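Local coordinates for DNA-binding protein (PDB 3IRB) that is of unknown function but carries a zinc ribbon joined to an OB-fold and has been proposed to bind acyl-CoA, at residues R55-P59 against I113-L117; W16-M20 against L117-A121. All coordinates share one frame. Where two conformers were deposited one is given. Residues are numbered along the deposited sequence.

Contact 1. Residues R55-P59 against I113-L117; sequences RIFVP and IEGGL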
ATOM      1  N   ARG A  55      -0.184  14.707 -11.532  1.00 14.20           N
ATOM      2  CA  ARG A  55      -0.596  13.496 -10.801  1.00 14.68           C
ATOM      3  C   ARG A  55       0.486  13.062  -9.814  1.00 16.21           C
ATOM      4  O   ARG A  55       1.681  13.064 -10.160  1.00 16.22           O
ATOM      5  CB  ARG A  55      -0.855  12.365 -11.786  1.00 17.58           C
ATOM      6  CG  ARG A  55      -2.113  12.553 -12.636  1.00 19.80           C
ATOM      7  CD  ARG A  55      -2.295  11.353 -13.547  1.00 27.68           C
ATOM      8  NE  ARG A  55      -3.551  11.402 -14.282  1.00 32.48           N
ATOM      9  CZ  ARG A  55      -3.757  12.095 -15.397  1.00 44.81           C
ATOM     10  NH1 ARG A  55      -2.789  12.836 -15.936  1.00 31.82           N
ATOM     11  NH2 ARG A  55      -4.959  12.059 -15.965  1.00 50.91           N
ATOM     12  N   ILE A  56       0.057  12.652  -8.612  1.00 16.58           N
ATOM     13  CA  ILE A  56       0.940  12.103  -7.611  1.00 15.34           C
ATOM     14  C   ILE A  56       0.662  10.605  -7.513  1.00 17.10           C
ATOM     15  O   ILE A  56      -0.479  10.228  -7.417  1.00 17.76           O
ATOM     16  CB  ILE A  56       0.722  12.785  -6.250  1.00 18.13           C
ATOM     17  CG1 ILE A  56       1.067  14.280  -6.331  1.00 20.20           C
ATOM     18  CG2 ILE A  56       1.599  12.148  -5.208  1.00 16.17           C
ATOM     19  CD1 ILE A  56       0.677  15.082  -5.059  1.00 21.11           C
ATOM     20  N   PHE A  57       1.716   9.783  -7.607  1.00 15.02           N
ATOM     21  CA  PHE A  57       1.583   8.336  -7.648  1.00 16.82           C
ATOM     22  C   PHE A  57       2.158   7.743  -6.386  1.00 17.13           C
ATOM     23  O   PHE A  57       3.226   8.153  -5.930  1.00 18.27           O
ATOM     24  CB  PHE A  57       2.339   7.713  -8.821  1.00 16.82           C
ATOM     25  CG  PHE A  57       1.893   8.210 -10.161  1.00 14.55           C
ATOM     26  CD1 PHE A  57       0.836   7.590 -10.821  1.00 22.46           C
ATOM     27  CD2 PHE A  57       2.491   9.325 -10.732  1.00 17.96           C
ATOM     28  CE1 PHE A  57       0.402   8.023 -12.043  1.00 19.43           C
ATOM     29  CE2 PHE A  57       2.057   9.778 -11.967  1.00 17.98           C
ATOM     30  CZ  PHE A  57       1.007   9.123 -12.634  1.00 18.10           C
ATOM     31  N   VAL A  58       1.474   6.739  -5.852  1.00 14.84           N
ATOM     32  CA  VAL A  58       2.012   5.948  -4.750  0.50 14.79           C
ATOM     33  C   VAL A  58       1.816   4.465  -5.119  1.00 16.03           C
ATOM     34  O   VAL A  58       0.766   4.104  -5.635  1.00 17.88           O
ATOM     35  CB  VAL A  58       1.333   6.310  -3.409  0.50 15.16           C
ATOM     36  CG1 VAL A  58      -0.149   5.851  -3.363  0.50 13.88           C
ATOM     37  CG2 VAL A  58       2.160   5.772  -2.226  0.50 16.78           C
ATOM     38  N   PRO A  59       2.858   3.622  -4.933  1.00 17.46           N
ATOM     39  CA  PRO A  59       4.246   3.962  -4.600  1.00 18.54           C
ATOM     40  C   PRO A  59       4.854   4.846  -5.692  1.00 18.69           C
ATOM     41  O   PRO A  59       4.317   4.923  -6.809  1.00 17.39           O
ATOM     42  CB  PRO A  59       4.964   2.606  -4.551  1.00 19.68           C
ATOM     43  CG  PRO A  59       3.835   1.610  -4.264  1.00 23.05           C
ATOM     44  CD  PRO A  59       2.638   2.168  -4.979  1.00 20.26           C
ATOM     45  N   ILE A 113      -4.494  11.168  -4.678  1.00 19.47           N
ATOM     46  CA  ILE A 113      -3.268  10.486  -5.057  0.50 18.47           C
ATOM     47  C   ILE A 113      -3.621   9.232  -5.838  1.00 17.74           C
ATOM     48  O   ILE A 113      -4.497   8.456  -5.421  1.00 18.29           O
ATOM     49  CB  ILE A 113      -2.430  10.169  -3.814  0.50 18.12           C
ATOM     50  CG1 ILE A 113      -1.848  11.478  -3.282  0.50 20.72           C
ATOM     51  CG2 ILE A 113      -1.297   9.179  -4.144  0.50 16.01           C
ATOM     52  CD1 ILE A 113      -1.658  11.500  -1.797  0.50 24.81           C
ATOM     53  N   GLU A 114      -2.948   9.039  -6.975  1.00 15.91           N
ATOM     54  CA  GLU A 114      -3.152   7.847  -7.795  0.50 18.95           C
ATOM     55  C   GLU A 114      -2.442   6.619  -7.209  1.00 19.27           C
ATOM     56  O   GLU A 114      -1.377   6.725  -6.605  1.00 20.42           O
ATOM     57  CB  GLU A 114      -2.713   8.079  -9.248  0.50 18.65           C
ATOM     58  CG  GLU A 114      -3.515   9.190  -9.940  0.50 23.40           C
ATOM     59  CD  GLU A 114      -4.021   8.831 -11.344  0.50 28.72           C
ATOM     60  OE1 GLU A 114      -3.699   7.741 -11.878  0.50 34.65           O
ATOM     61  OE2 GLU A 114      -4.757   9.660 -11.919  0.50 33.09           O
ATOM     62  N   GLY A 115      -3.055   5.459  -7.403  1.00 19.26           N
ATOM     63  CA  GLY A 115      -2.543   4.193  -6.882  1.00 20.10           C
ATOM     64  C   GLY A 115      -2.974   4.051  -5.441  1.00 20.60           C
ATOM     65  O   GLY A 115      -3.955   4.622  -5.003  1.00 24.07           O
ATOM     66  N   GLY A 116      -2.193   3.316  -4.689  1.00 23.09           N
ATOM     67  CA  GLY A 116      -2.569   2.933  -3.348  1.00 22.51           C
ATOM     68  C   GLY A 116      -1.635   1.852  -2.884  1.00 22.42           C
ATOM     69  O   GLY A 116      -0.702   1.506  -3.590  1.00 21.90           O
ATOM     70  N   LEU A 117      -1.901   1.322  -1.696  1.00 19.27           N
ATOM     71  CA  LEU A 117      -1.050   0.352  -1.088  1.00 18.94           C
ATOM     72  C   LEU A 117      -1.905  -0.845  -0.705  1.00 20.90           C
ATOM     73  O   LEU A 117      -2.905  -0.678   0.005  1.00 19.08           O
ATOM     74  CB  LEU A 117      -0.400   0.971   0.150  1.00 20.30           C
ATOM     75  CG  LEU A 117       0.569   2.098  -0.171  1.00 21.86           C
ATOM     76  CD1 LEU A 117       1.058   2.717   1.128  1.00 25.07           C
ATOM     77  CD2 LEU A 117       1.702   1.617  -1.021  1.00 24.40           C
TER

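Contact 2. Residues W16-M20 against L117-A121; sequences WYDVM and LLCYA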
ATOM      1  N   TRP A  16      -1.906 -14.509  -0.337  1.00 13.90           N
ATOM      2  CA  TRP A  16      -1.900 -13.048  -0.310  1.00 15.77           C
ATOM      3  C   TRP A  16      -0.473 -12.553   0.003  1.00 15.24           C
ATOM      4  O   TRP A  16      -0.021 -11.551  -0.551  1.00 17.21           O
ATOM      5  CB  TRP A  16      -2.964 -12.449   0.641  1.00 16.93           C
ATOM      6  CG  TRP A  16      -4.337 -12.383   0.005  1.00 16.92           C
ATOM      7  CD1 TRP A  16      -5.422 -13.148   0.305  1.00 18.58           C
ATOM      8  CD2 TRP A  16      -4.735 -11.527  -1.069  1.00 19.33           C
ATOM      9  NE1 TRP A  16      -6.464 -12.838  -0.527  1.00 18.00           N
ATOM     10  CE2 TRP A  16      -6.076 -11.833  -1.369  1.00 18.65           C
ATOM     11  CE3 TRP A  16      -4.080 -10.536  -1.821  1.00 21.06           C
ATOM     12  CZ2 TRP A  16      -6.785 -11.167  -2.371  1.00 19.35           C
ATOM     13  CZ3 TRP A  16      -4.788  -9.871  -2.818  1.00 21.76           C
ATOM     14  CH2 TRP A  16      -6.126 -10.188  -3.075  1.00 15.30           C
ATOM     15  N   TYR A  17       0.223 -13.243   0.883  1.00 12.62           N
ATOM     16  CA  TYR A  17       1.631 -12.887   1.141  1.00 16.55           C
ATOM     17  C   TYR A  17       2.437 -12.944  -0.177  1.00 16.30           C
ATOM     18  O   TYR A  17       3.198 -12.037  -0.497  1.00 16.22           O
ATOM     19  CB  TYR A  17       2.226 -13.796   2.197  1.00 17.33           C
ATOM     20  CG  TYR A  17       3.687 -13.551   2.422  1.00 24.54           C
ATOM     21  CD1 TYR A  17       4.117 -12.405   3.086  1.00 28.79           C
ATOM     22  CD2 TYR A  17       4.636 -14.432   1.941  1.00 32.78           C
ATOM     23  CE1 TYR A  17       5.469 -12.157   3.285  1.00 40.38           C
ATOM     24  CE2 TYR A  17       5.985 -14.199   2.143  1.00 43.83           C
ATOM     25  CZ  TYR A  17       6.390 -13.060   2.817  1.00 44.68           C
ATOM     26  OH  TYR A  17       7.727 -12.824   3.006  1.00 57.81           O
ATOM     27  N   ASP A  18       2.230 -14.005  -0.932  1.00 17.27           N
ATOM     28  CA  ASP A  18       2.945 -14.201  -2.197  1.00 18.37           C
ATOM     29  C   ASP A  18       2.706 -13.084  -3.196  1.00 19.09           C
ATOM     30  O   ASP A  18       3.647 -12.590  -3.791  1.00 17.98           O
ATOM     31  CB  ASP A  18       2.568 -15.545  -2.808  1.00 18.25           C
ATOM     32  CG  ASP A  18       3.203 -16.696  -2.098  1.00 26.12           C
ATOM     33  OD1 ASP A  18       4.163 -16.475  -1.323  1.00 23.98           O
ATOM     34  OD2 ASP A  18       2.733 -17.820  -2.332  1.00 22.80           O
ATOM     35  N   VAL A  19       1.447 -12.692  -3.362  1.00 19.91           N
ATOM     36  CA  VAL A  19       1.076 -11.611  -4.256  1.00 19.12           C
ATOM     37  C   VAL A  19       1.713 -10.294  -3.811  1.00 17.36           C
ATOM     38  O   VAL A  19       2.296  -9.570  -4.628  1.00 19.70           O
ATOM     39  CB  VAL A  19      -0.474 -11.436  -4.317  1.00 20.87           C
ATOM     40  CG1 VAL A  19      -0.847 -10.076  -4.962  1.00 28.34           C
ATOM     41  CG2 VAL A  19      -1.105 -12.610  -5.039  1.00 27.01           C
HETATM   42  N   MSE A  20       1.668 -10.019  -2.510  1.00 18.25           N
HETATM   43  CA  MSE A  20       2.242  -8.783  -1.974  1.00 18.51           C
HETATM   44  C   MSE A  20       3.762  -8.778  -2.113  1.00 20.82           C
HETATM   45  O   MSE A  20       4.363  -7.743  -2.399  1.00 20.71           O
HETATM   46  CB  MSE A  20       1.816  -8.571  -0.518  1.00 21.30           C
HETATM   47  CG  MSE A  20       0.282  -8.431  -0.387  1.00 25.97           C
HETATM   48 SE   MSE A  20      -0.469  -8.982   1.354  0.75 26.95          SE
HETATM   49  CE  MSE A  20      -0.801  -7.129   1.682  1.00 19.67           C
ATOM     50  N   LEU A 117      -1.901   1.322  -1.696  1.00 19.27           N
ATOM     51  CA  LEU A 117      -1.050   0.352  -1.088  1.00 18.94           C
ATOM     52  C   LEU A 117      -1.905  -0.845  -0.705  1.00 20.90           C
ATOM     53  O   LEU A 117      -2.905  -0.678   0.005  1.00 19.08           O
ATOM     54  CB  LEU A 117      -0.400   0.971   0.150  1.00 20.30           C
ATOM     55  CG  LEU A 117       0.569   2.098  -0.171  1.00 21.86           C
ATOM     56  CD1 LEU A 117       1.058   2.717   1.128  1.00 25.07           C
ATOM     57  CD2 LEU A 117       1.702   1.617  -1.021  1.00 24.40           C
ATOM     58  N   LEU A 118      -1.520  -2.028  -1.185  1.00 18.56           N
ATOM     59  CA  LEU A 118      -2.143  -3.288  -0.760  1.00 21.87           C
ATOM     60  C   LEU A 118      -1.554  -3.665   0.590  1.00 21.24           C
ATOM     61  O   LEU A 118      -0.354  -3.914   0.685  1.00 22.69           O
ATOM     62  CB  LEU A 118      -1.894  -4.369  -1.809  1.00 23.92           C
ATOM     63  CG  LEU A 118      -2.689  -5.663  -1.746  1.00 25.76           C
ATOM     64  CD1 LEU A 118      -4.201  -5.401  -1.816  1.00 26.98           C
ATOM     65  CD2 LEU A 118      -2.215  -6.573  -2.884  1.00 30.66           C
ATOM     66  N   CYS A 119      -2.405  -3.692   1.613  1.00 16.45           N
ATOM     67  CA  CYS A 119      -1.995  -3.800   2.992  1.00 17.07           C
ATOM     68  C   CYS A 119      -2.795  -4.840   3.724  1.00 19.25           C
ATOM     69  O   CYS A 119      -3.908  -5.197   3.329  1.00 18.99           O
ATOM     70  CB  CYS A 119      -2.242  -2.456   3.722  1.00 20.73           C
ATOM     71  SG  CYS A 119      -1.381  -1.026   3.092  1.00 26.63           S
ATOM     72  N   TYR A 120      -2.223  -5.307   4.832  1.00 17.96           N
ATOM     73  CA  TYR A 120      -2.980  -5.967   5.873  1.00 19.45           C
ATOM     74  C   TYR A 120      -3.647  -4.935   6.766  1.00 20.02           C
ATOM     75  O   TYR A 120      -3.021  -3.936   7.142  1.00 21.32           O
ATOM     76  CB  TYR A 120      -2.038  -6.763   6.763  1.00 20.47           C
ATOM     77  CG  TYR A 120      -1.373  -7.915   6.088  1.00 20.50           C
ATOM     78  CD1 TYR A 120      -2.123  -8.989   5.602  1.00 22.91           C
ATOM     79  CD2 TYR A 120       0.003  -7.955   5.975  1.00 23.86           C
ATOM     80  CE1 TYR A 120      -1.491 -10.078   5.009  1.00 25.31           C
ATOM     81  CE2 TYR A 120       0.635  -9.021   5.402  1.00 26.24           C
ATOM     82  CZ  TYR A 120      -0.102 -10.075   4.918  1.00 25.99           C
ATOM     83  OH  TYR A 120       0.581 -11.124   4.374  1.00 27.95           O
ATOM     84  N   ALA A 121      -4.908  -5.180   7.113  1.00 18.99           N
ATOM     85  CA  ALA A 121      -5.668  -4.279   7.989  1.00 18.34           C
ATOM     86  C   ALA A 121      -6.296  -5.103   9.098  1.00 17.86           C
ATOM     87  O   ALA A 121      -6.668  -6.255   8.878  1.00 19.62           O
ATOM     88  CB  ALA A 121      -6.756  -3.511   7.183  1.00 16.99           C
TER

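Contact 1. Residues R55-P59 against I113-L117
V58 and I113 form the apolar centre, their methyls meeting at 3.6 Å (V58 CG1 to I113 CG2). Next to them I56 CG2 lies 4.0 Å from I113 CG1, so I56, V58 and I113 share one face. Farther along, L117 CD2 reaches P59 CG at 3.9 Å, and F36 of helix 30-41 packs on both of these residues. The backbones run in the same direction, end-to-end vectors 16° apart, as a parallel ladder: E114 N donates to I56 O (2.8 Å), and V58 N to E114 O (2.9 Å). A weak hydrogen bond from G116 N to V58 O (3.2 Å, 135° at the hydrogen) extends it. This pairing fuses the rubredoxin-like zinc ribbon, which supplies 56-58, to the OB-fold strand 114-123 in one continuous sheet. G115 has positive phi, and a CB there would fall 2.2 Å from V58 O, a clash that glycine avoids. On the other face F57 CD1 touches E114 CB at 3.9 Å, with the F57 side chain also close to that of the zinc ligand C64. At the polar edge, R55 NE makes a salt bridge to E114 OE2 (3.2 Å, 136° at the hydrogen), OE2 lying near the guanidinium plane.

Contact 2. Residues W16-M20 against L117-A121
Helix segment 16-20 and strand segment 117-121 run roughly antiparallel, with 148° between their N-to-C directions and 9.9 Å between the axes at closest approach. Backbone separation is uneven: the CA atoms of M20 and L118 are 7.1 Å apart, those of W16 and Y120 9.5 Å. Within the helix, M20 N bonds to W16 O at 3.0 Å, the i to i+4 pattern that puts both residues on the side facing the strand. Their CA-to-CB bonds both point toward it, as does that of L118 in return. L118 CD2 fits among three helix residues, 4.0 Å from M20 CG, 4.2 Å from W16 CZ3 and 4.3 Å from V19 CG1. Selenomethionine M20 reaches farther, its CE lying 3.4 Å from L118 O. Its selenium sits over the Y120 ring, 4.2 Å from the centroid and 27° off the normal, while CE is also 4.2 Å away but only 3° off, adding a CH-pi contact. Beyond the ring, Y120 OH approaches Y17 CB at 3.8 Å. C119 points its CB away from the helix, and its side chain touches I108 on the other side. I105 of strand 98-109 packs against W16, L118 and Y120, extending the apolar surface. The arrangement is an N-terminal helix laid along this strand on one face of the OB-fold sheet, held by apolar packing and a Met-aromatic contact.

Overall arrangement
Strand 114-123 serves both contacts, whose centres lie 16 Å apart and whose segments overlap at L117, which makes contacts only in contact 1 of the two. Along the chain the helix segment 16-20 comes first, then the zinc-ribbon strand 56-58, and both partners end on this one later strand. Its beginning pairs edge to edge with 56-58 in contact 1; its continuation presents a face to helix 12-28 in contact 2. One contact therefore extends a sheet through backbone bonds, whereas the other stacks a helix on that sheet through side chains. The strand thus meets the zinc ribbon at its start and the N-terminal helix further on, linking both to the OB-fold domain, with the zinc site near contact 1.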